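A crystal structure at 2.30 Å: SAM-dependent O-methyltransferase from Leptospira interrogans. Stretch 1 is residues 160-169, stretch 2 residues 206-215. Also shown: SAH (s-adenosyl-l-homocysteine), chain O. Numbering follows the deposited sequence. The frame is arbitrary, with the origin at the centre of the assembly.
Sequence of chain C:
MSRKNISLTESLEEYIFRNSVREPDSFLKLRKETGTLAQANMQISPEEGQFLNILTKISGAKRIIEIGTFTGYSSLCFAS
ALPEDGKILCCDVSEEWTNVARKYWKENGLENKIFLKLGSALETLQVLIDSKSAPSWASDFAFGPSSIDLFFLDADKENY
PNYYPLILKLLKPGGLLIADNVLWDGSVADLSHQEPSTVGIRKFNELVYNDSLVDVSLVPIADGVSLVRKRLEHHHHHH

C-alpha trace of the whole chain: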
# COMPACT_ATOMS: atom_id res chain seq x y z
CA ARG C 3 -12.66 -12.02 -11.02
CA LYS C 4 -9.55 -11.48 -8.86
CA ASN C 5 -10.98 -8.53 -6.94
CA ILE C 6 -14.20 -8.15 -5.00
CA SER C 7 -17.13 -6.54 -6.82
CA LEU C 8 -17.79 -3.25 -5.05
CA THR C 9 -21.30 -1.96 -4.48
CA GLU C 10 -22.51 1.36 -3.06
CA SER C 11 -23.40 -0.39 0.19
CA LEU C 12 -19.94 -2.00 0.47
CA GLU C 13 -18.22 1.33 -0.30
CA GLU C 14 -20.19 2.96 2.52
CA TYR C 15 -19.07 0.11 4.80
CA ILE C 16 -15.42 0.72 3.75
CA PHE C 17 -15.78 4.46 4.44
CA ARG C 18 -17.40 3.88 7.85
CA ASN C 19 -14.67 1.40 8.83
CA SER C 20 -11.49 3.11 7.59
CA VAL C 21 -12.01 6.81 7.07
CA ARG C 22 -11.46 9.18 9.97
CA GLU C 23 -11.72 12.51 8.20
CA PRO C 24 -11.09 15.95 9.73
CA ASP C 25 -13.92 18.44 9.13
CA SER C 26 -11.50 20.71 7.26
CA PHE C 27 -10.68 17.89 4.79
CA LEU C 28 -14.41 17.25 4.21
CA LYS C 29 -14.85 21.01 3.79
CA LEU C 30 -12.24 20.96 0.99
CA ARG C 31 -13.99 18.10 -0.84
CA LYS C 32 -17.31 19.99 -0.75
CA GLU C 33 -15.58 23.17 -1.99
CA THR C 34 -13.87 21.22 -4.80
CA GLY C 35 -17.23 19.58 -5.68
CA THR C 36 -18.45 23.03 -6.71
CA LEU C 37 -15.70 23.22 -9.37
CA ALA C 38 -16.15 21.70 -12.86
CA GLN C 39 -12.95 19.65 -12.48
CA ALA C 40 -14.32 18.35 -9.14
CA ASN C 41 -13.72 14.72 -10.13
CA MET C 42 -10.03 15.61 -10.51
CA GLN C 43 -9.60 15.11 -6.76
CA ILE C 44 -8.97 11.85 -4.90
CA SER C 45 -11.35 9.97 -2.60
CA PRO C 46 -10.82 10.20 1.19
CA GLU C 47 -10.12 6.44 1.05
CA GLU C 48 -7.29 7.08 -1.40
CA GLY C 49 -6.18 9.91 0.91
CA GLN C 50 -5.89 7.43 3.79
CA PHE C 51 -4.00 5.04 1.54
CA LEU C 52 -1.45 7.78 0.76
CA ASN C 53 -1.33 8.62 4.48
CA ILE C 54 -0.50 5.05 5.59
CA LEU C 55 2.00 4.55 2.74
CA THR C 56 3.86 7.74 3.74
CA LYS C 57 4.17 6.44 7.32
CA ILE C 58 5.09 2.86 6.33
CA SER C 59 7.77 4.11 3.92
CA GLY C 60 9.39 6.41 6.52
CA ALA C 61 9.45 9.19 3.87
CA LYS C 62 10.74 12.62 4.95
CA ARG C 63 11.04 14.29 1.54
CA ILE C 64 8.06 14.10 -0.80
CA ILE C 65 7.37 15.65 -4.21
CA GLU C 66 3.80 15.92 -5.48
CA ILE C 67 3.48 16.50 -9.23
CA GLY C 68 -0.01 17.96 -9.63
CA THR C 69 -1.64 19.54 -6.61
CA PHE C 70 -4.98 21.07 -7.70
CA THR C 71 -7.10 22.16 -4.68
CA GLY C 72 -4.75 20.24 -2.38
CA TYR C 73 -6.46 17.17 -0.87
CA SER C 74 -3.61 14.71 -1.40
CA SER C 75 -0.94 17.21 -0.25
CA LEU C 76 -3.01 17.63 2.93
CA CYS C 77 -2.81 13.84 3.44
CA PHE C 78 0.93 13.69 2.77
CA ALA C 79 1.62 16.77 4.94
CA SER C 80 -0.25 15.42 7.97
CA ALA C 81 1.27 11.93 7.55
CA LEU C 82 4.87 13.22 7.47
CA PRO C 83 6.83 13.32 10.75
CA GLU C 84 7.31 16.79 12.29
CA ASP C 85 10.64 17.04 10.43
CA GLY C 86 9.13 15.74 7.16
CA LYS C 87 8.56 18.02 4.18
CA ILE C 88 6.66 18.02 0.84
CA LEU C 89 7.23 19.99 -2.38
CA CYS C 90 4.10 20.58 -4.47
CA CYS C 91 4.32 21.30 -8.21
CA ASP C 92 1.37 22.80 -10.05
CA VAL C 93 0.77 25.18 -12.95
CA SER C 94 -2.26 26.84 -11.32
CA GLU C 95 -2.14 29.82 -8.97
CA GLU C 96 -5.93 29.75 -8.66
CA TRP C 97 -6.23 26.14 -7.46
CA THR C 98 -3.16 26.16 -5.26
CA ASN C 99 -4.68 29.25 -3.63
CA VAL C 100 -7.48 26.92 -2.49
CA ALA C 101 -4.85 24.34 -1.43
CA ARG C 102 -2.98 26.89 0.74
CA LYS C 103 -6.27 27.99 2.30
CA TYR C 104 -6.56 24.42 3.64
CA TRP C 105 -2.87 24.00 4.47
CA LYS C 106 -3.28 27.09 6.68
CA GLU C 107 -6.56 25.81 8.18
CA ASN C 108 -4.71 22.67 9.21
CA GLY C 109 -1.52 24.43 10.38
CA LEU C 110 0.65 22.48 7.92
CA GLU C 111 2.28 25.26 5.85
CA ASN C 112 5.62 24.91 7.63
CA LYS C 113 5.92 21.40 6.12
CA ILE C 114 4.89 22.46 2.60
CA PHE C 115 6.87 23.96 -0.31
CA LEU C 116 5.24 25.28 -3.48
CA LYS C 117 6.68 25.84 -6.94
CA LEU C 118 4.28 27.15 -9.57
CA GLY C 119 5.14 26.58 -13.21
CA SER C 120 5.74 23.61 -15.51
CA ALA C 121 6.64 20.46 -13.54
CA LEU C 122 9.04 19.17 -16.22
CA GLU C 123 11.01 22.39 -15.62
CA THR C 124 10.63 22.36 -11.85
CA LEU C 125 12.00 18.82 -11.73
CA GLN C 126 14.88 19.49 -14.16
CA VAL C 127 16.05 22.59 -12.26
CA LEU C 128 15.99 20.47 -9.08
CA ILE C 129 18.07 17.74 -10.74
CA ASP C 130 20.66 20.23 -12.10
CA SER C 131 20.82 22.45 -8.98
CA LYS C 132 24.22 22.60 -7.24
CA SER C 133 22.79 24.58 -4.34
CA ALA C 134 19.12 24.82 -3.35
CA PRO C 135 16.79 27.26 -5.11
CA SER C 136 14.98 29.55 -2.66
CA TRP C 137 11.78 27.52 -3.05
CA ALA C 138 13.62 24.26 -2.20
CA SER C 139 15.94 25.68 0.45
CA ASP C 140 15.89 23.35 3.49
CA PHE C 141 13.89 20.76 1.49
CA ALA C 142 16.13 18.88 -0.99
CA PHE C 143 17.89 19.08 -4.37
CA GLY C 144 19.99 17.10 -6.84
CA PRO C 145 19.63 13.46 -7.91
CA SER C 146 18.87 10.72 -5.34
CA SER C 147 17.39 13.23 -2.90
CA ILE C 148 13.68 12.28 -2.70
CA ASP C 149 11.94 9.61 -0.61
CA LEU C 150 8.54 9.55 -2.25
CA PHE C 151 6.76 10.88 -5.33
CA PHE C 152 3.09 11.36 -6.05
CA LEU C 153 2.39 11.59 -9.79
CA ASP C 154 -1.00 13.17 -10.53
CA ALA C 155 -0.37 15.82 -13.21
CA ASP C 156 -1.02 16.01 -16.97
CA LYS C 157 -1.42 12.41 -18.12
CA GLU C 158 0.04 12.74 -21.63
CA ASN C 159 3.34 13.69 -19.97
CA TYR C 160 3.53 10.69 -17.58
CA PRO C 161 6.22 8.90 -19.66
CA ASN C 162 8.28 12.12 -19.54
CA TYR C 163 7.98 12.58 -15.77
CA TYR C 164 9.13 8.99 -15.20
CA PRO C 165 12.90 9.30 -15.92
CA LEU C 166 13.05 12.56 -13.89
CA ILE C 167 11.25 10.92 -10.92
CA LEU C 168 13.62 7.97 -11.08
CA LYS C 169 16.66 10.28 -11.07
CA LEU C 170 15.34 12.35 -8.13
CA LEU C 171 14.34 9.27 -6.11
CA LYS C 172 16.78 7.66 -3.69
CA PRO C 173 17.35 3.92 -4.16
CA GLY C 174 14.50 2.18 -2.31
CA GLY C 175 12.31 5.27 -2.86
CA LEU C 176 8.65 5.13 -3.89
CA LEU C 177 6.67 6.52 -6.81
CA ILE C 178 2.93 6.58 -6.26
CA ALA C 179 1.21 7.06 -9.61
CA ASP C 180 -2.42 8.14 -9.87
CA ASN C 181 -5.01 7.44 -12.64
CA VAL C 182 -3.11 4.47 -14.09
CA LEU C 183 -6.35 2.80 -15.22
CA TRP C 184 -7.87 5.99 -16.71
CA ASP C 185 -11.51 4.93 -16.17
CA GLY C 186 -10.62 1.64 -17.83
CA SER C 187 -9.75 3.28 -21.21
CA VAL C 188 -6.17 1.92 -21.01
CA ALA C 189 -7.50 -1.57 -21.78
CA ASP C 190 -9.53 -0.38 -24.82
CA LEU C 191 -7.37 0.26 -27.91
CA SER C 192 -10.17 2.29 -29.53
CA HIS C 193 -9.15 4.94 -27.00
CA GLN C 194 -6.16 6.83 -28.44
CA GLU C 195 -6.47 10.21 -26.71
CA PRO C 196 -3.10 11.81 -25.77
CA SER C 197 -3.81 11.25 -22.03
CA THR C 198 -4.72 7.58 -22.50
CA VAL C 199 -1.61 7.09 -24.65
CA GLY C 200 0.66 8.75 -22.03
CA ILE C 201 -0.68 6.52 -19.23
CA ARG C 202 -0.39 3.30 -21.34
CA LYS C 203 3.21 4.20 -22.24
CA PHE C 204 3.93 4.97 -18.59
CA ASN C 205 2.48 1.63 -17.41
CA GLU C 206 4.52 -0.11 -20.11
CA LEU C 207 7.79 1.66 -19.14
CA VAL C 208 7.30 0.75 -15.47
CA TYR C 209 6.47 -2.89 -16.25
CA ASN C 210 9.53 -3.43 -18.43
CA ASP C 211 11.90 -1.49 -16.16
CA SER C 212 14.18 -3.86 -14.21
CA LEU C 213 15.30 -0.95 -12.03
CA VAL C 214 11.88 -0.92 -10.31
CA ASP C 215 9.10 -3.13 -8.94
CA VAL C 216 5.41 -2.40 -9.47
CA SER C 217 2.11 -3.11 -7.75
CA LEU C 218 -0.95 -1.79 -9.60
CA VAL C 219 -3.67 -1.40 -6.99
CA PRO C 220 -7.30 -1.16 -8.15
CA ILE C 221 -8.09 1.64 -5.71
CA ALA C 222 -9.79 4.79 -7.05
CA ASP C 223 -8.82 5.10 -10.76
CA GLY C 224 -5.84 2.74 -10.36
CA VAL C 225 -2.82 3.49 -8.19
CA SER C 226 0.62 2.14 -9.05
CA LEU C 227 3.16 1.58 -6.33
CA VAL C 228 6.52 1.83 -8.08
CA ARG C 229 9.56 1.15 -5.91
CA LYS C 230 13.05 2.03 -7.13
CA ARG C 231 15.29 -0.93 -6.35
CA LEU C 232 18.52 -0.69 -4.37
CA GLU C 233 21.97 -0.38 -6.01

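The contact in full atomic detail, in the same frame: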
# COMPACT_ATOMS: atom_id res chain seq x y z
N TYR C 160 3.10 11.71 -18.55
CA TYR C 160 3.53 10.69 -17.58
C TYR C 160 4.84 9.98 -17.99
O TYR C 160 5.75 9.87 -17.16
CB TYR C 160 2.43 9.65 -17.33
CG TYR C 160 1.46 9.92 -16.19
CD1 TYR C 160 1.08 11.22 -15.85
CD2 TYR C 160 0.89 8.85 -15.47
CE1 TYR C 160 0.17 11.46 -14.80
CE2 TYR C 160 -0.02 9.08 -14.43
CZ TYR C 160 -0.38 10.38 -14.10
OH TYR C 160 -1.28 10.59 -13.09
N PRO C 161 4.94 9.50 -19.26
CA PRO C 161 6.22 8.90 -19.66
C PRO C 161 7.42 9.85 -19.64
O PRO C 161 8.55 9.39 -19.57
CB PRO C 161 5.95 8.37 -21.08
CG PRO C 161 4.75 9.10 -21.56
CD PRO C 161 3.94 9.45 -20.35
N ASN C 162 7.19 11.16 -19.66
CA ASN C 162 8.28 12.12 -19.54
C ASN C 162 8.66 12.45 -18.10
O ASN C 162 9.83 12.77 -17.82
CB ASN C 162 7.97 13.40 -20.33
CG ASN C 162 7.71 13.12 -21.80
OD1 ASN C 162 8.45 12.37 -22.43
ND2 ASN C 162 6.65 13.70 -22.33
N TYR C 163 7.69 12.38 -17.19
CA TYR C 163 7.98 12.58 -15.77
C TYR C 163 8.81 11.43 -15.22
O TYR C 163 9.72 11.63 -14.40
CB TYR C 163 6.68 12.76 -14.97
CG TYR C 163 5.95 14.05 -15.29
CD1 TYR C 163 6.57 15.28 -15.10
CD2 TYR C 163 4.63 14.04 -15.78
CE1 TYR C 163 5.92 16.48 -15.39
CE2 TYR C 163 3.96 15.24 -16.06
CZ TYR C 163 4.62 16.45 -15.87
OH TYR C 163 4.01 17.65 -16.16
N TYR C 164 8.53 10.22 -15.71
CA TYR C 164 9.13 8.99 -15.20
C TYR C 164 10.66 9.01 -15.02
O TYR C 164 11.15 8.81 -13.91
CB TYR C 164 8.65 7.78 -16.01
CG TYR C 164 9.13 6.46 -15.47
CD1 TYR C 164 8.66 5.98 -14.24
CD2 TYR C 164 10.05 5.68 -16.18
CE1 TYR C 164 9.11 4.76 -13.73
CE2 TYR C 164 10.49 4.46 -15.68
CZ TYR C 164 10.03 4.01 -14.46
OH TYR C 164 10.46 2.80 -13.96
N PRO C 165 11.43 9.26 -16.11
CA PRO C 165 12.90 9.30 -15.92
C PRO C 165 13.39 10.35 -14.92
O PRO C 165 14.34 10.08 -14.19
CB PRO C 165 13.44 9.59 -17.33
CG PRO C 165 12.25 10.13 -18.11
CD PRO C 165 11.05 9.47 -17.52
N LEU C 166 12.72 11.50 -14.86
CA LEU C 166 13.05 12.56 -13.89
C LEU C 166 12.75 12.16 -12.43
O LEU C 166 13.51 12.50 -11.51
CB LEU C 166 12.30 13.86 -14.24
CG LEU C 166 12.36 14.47 -15.65
CD1 LEU C 166 11.45 15.71 -15.73
CD2 LEU C 166 13.79 14.84 -16.07
N ILE C 167 11.63 11.47 -12.23
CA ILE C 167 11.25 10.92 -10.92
C ILE C 167 12.30 9.93 -10.46
O ILE C 167 12.73 9.96 -9.31
CB ILE C 167 9.86 10.23 -10.99
CG1 ILE C 167 8.75 11.27 -11.20
CG2 ILE C 167 9.61 9.35 -9.76
CD1 ILE C 167 7.46 10.71 -11.77
N LEU C 168 12.71 9.06 -11.38
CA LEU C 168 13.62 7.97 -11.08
C LEU C 168 15.01 8.49 -10.71
O LEU C 168 15.71 7.90 -9.89
CB LEU C 168 13.70 7.05 -12.29
CG LEU C 168 13.47 5.56 -12.08
CD1 LEU C 168 12.21 5.30 -11.26
CD2 LEU C 168 13.41 4.86 -13.44
N LYS C 169 15.39 9.61 -11.33
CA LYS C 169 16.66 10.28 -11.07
C LYS C 169 16.62 11.01 -9.72
O LYS C 169 17.59 10.98 -8.95
CB LYS C 169 16.99 11.23 -12.22
CG LYS C 169 18.33 11.99 -12.06
CD LYS C 169 19.24 11.77 -13.27
CE LYS C 169 19.88 10.38 -13.24
NZ LYS C 169 20.38 9.94 -14.59
N GLU C 206 3.64 0.75 -19.33
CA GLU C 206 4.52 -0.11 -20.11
C GLU C 206 5.99 0.08 -19.71
O GLU C 206 6.69 -0.90 -19.48
CB GLU C 206 4.29 0.21 -21.60
CG GLU C 206 5.02 -0.65 -22.61
CD GLU C 206 4.63 -0.28 -24.07
OE1 GLU C 206 4.90 0.88 -24.51
OE2 GLU C 206 4.05 -1.16 -24.75
N LEU C 207 6.43 1.33 -19.60
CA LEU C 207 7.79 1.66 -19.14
C LEU C 207 8.10 1.05 -17.77
O LEU C 207 9.15 0.45 -17.57
CB LEU C 207 7.98 3.18 -19.05
CG LEU C 207 8.38 3.98 -20.29
CD1 LEU C 207 8.24 5.48 -20.02
CD2 LEU C 207 9.81 3.63 -20.74
N VAL C 208 7.17 1.24 -16.84
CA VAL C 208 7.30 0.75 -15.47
C VAL C 208 7.42 -0.77 -15.45
O VAL C 208 8.31 -1.33 -14.82
CB VAL C 208 6.11 1.22 -14.60
CG1 VAL C 208 6.04 0.45 -13.30
CG2 VAL C 208 6.17 2.73 -14.36
N TYR C 209 6.51 -1.43 -16.17
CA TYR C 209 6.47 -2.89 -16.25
C TYR C 209 7.74 -3.51 -16.80
O TYR C 209 8.14 -4.58 -16.35
CB TYR C 209 5.29 -3.35 -17.11
CG TYR C 209 5.17 -4.85 -17.17
CD1 TYR C 209 4.85 -5.59 -16.03
CD2 TYR C 209 5.40 -5.54 -18.36
CE1 TYR C 209 4.75 -6.96 -16.08
CE2 TYR C 209 5.30 -6.92 -18.42
CZ TYR C 209 4.97 -7.62 -17.27
OH TYR C 209 4.86 -8.99 -17.30
N ASN C 210 8.37 -2.86 -17.77
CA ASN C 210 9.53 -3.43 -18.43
C ASN C 210 10.84 -2.93 -17.83
O ASN C 210 11.92 -3.33 -18.26
CB ASN C 210 9.47 -3.16 -19.93
CG ASN C 210 8.30 -3.88 -20.61
OD1 ASN C 210 8.24 -5.11 -20.61
ND2 ASN C 210 7.38 -3.12 -21.17
N ASP C 211 10.74 -2.06 -16.83
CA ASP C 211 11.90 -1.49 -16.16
C ASP C 211 12.39 -2.39 -15.02
O ASP C 211 11.69 -2.58 -14.02
CB ASP C 211 11.57 -0.10 -15.62
CG ASP C 211 12.81 0.70 -15.26
OD1 ASP C 211 13.91 0.13 -15.31
OD2 ASP C 211 12.67 1.90 -14.93
N SER C 212 13.59 -2.94 -15.19
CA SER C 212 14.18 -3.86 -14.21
C SER C 212 14.75 -3.11 -13.02
O SER C 212 15.10 -3.71 -12.01
CB SER C 212 15.27 -4.71 -14.87
OG SER C 212 16.31 -3.88 -15.37
N LEU C 213 14.82 -1.79 -13.12
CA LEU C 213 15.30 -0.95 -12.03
C LEU C 213 14.23 -0.70 -10.96
O LEU C 213 14.53 -0.14 -9.91
CB LEU C 213 15.83 0.38 -12.57
CG LEU C 213 17.07 0.37 -13.48
CD1 LEU C 213 17.55 1.79 -13.69
CD2 LEU C 213 18.20 -0.47 -12.90
N VAL C 214 12.99 -1.11 -11.24
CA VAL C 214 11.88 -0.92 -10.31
C VAL C 214 11.02 -2.17 -10.14
O VAL C 214 11.13 -3.12 -10.91
CB VAL C 214 10.94 0.27 -10.74
CG1 VAL C 214 11.75 1.54 -11.05
CG2 VAL C 214 10.05 -0.11 -11.94
N ASP C 215 10.18 -2.16 -9.10
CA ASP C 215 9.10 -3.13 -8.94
C ASP C 215 7.78 -2.38 -8.94
O ASP C 215 7.73 -1.22 -8.54
CB ASP C 215 9.25 -3.91 -7.63
CG ASP C 215 10.42 -4.85 -7.65
OD1 ASP C 215 10.46 -5.72 -8.56
OD2 ASP C 215 11.31 -4.74 -6.77
N SAH O . -3.47 15.78 -6.37
CA SAH O . -4.72 16.55 -6.61
CB SAH O . -5.27 16.26 -8.01
CG SAH O . -4.35 16.72 -9.14
SD SAH O . -5.33 17.24 -10.56
C SAH O . -5.80 16.32 -5.53
O SAH O . -6.84 16.98 -5.53
OXT SAH O . -5.66 15.48 -4.65
C5' SAH O . -3.91 17.69 -11.58
C4' SAH O . -3.30 19.06 -11.29
O4' SAH O . -2.06 19.16 -11.96
C3' SAH O . -4.16 20.22 -11.77
O3' SAH O . -4.36 21.10 -10.70
C2' SAH O . -3.37 20.91 -12.85
O2' SAH O . -3.45 22.32 -12.71
C1' SAH O . -1.95 20.42 -12.60
N9 SAH O . -1.12 20.33 -13.83
C8 SAH O . -1.51 20.12 -15.13
N7 SAH O . -0.42 20.13 -15.92
C5 SAH O . 0.68 20.34 -15.15
C6 SAH O . 2.04 20.44 -15.44
N6 SAH O . 2.49 20.33 -16.68
N1 SAH O . 2.94 20.68 -14.41
C2 SAH O . 2.49 20.80 -13.10
N3 SAH O . 1.14 20.70 -12.83
C4 SAH O . 0.25 20.47 -13.83

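Stretch 1 is helical throughout, from Y160 to K169, and the helix runs on beyond it. P165 puts a kink in it: a proline nitrogen carries no hydrogen, so the bond that would reach back to the preceding turn is missing, while bonds such as L168 N to Y164 O (3.0 Å) and K169 N to P165 O (3.1 Å) keep the helix going past that point. Stretch 2 enters as the last part of a helix, passes through a type I turn from D211 to V214, and leaves as a strand. The two helix axes come no closer than 10.9 Å, and their N-to-C directions differ by 40°. That spacing is too wide for backbone contact and leaves room for large side chains between them.

The pairing follows the helical repeat. P161, Y164 and L168, spaced three and four residues apart, bring one side of stretch 1 to the partner: P161 meets L207 on the helix, Y164 touches L207, V208, D211 and V214, and L168 reaches D211 and V214. At the start, the CA atoms of P161 and L207 lie 7.4 Å apart; near the other end, those of L168 and V214 are 9.1 Å apart.

Y164 is the hub. It is buried, it gives up more area to the partner than any other residue of the contact, and with chi1 in t its side chain extends across the gap toward stretch 2. Along the way the ring meets aliphatic groups obliquely: CE1 of Y164 lies 3.6 Å from CG2 of V208, and CD2 of Y164 lies 4.2 Å from CD1 of L207. At its tip, Y164 OH donates a hydrogen bond of 2.6 Å to OD2 of D211, near the plane of the ring. A tyrosine suits this place because it combines a broad apolar body with a polar end, and here the end finds an acceptor in D211, the first residue of the turn.

D211 does two jobs with one carboxylate. While OD2 takes the tyrosine hydroxyl, D211 OD1 accepts a hydrogen bond from L213 N at 3.1 Å, within the turn. The same group that ties the stretches together therefore also braces the turn that presents it, a compact rule worth noting: anchor a polar cross-link to a locally ordered loop.

Apolar packing fills in around this bond. V214 CG1 sits 3.4 Å from Y164 OH and 3.8 Å from L168 CD1, so the first residue of the strand closes over the end of the tyrosine. Its branched side chain is bulky close to the backbone, which suits a buried strand position. L168 CD2 also comes within 3.4 Å of D211 OD2, a close approach that places a methyl beside the carboxylate. At the far end, P161 CB touches L207 CD1 at 3.8 Å, and the longer leucine reaches from its more exposed position to cover both proline and tyrosine. In all, 313 Å² is buried, counting both sides: a small contact, with a single hydrogen bond set among apolar groups.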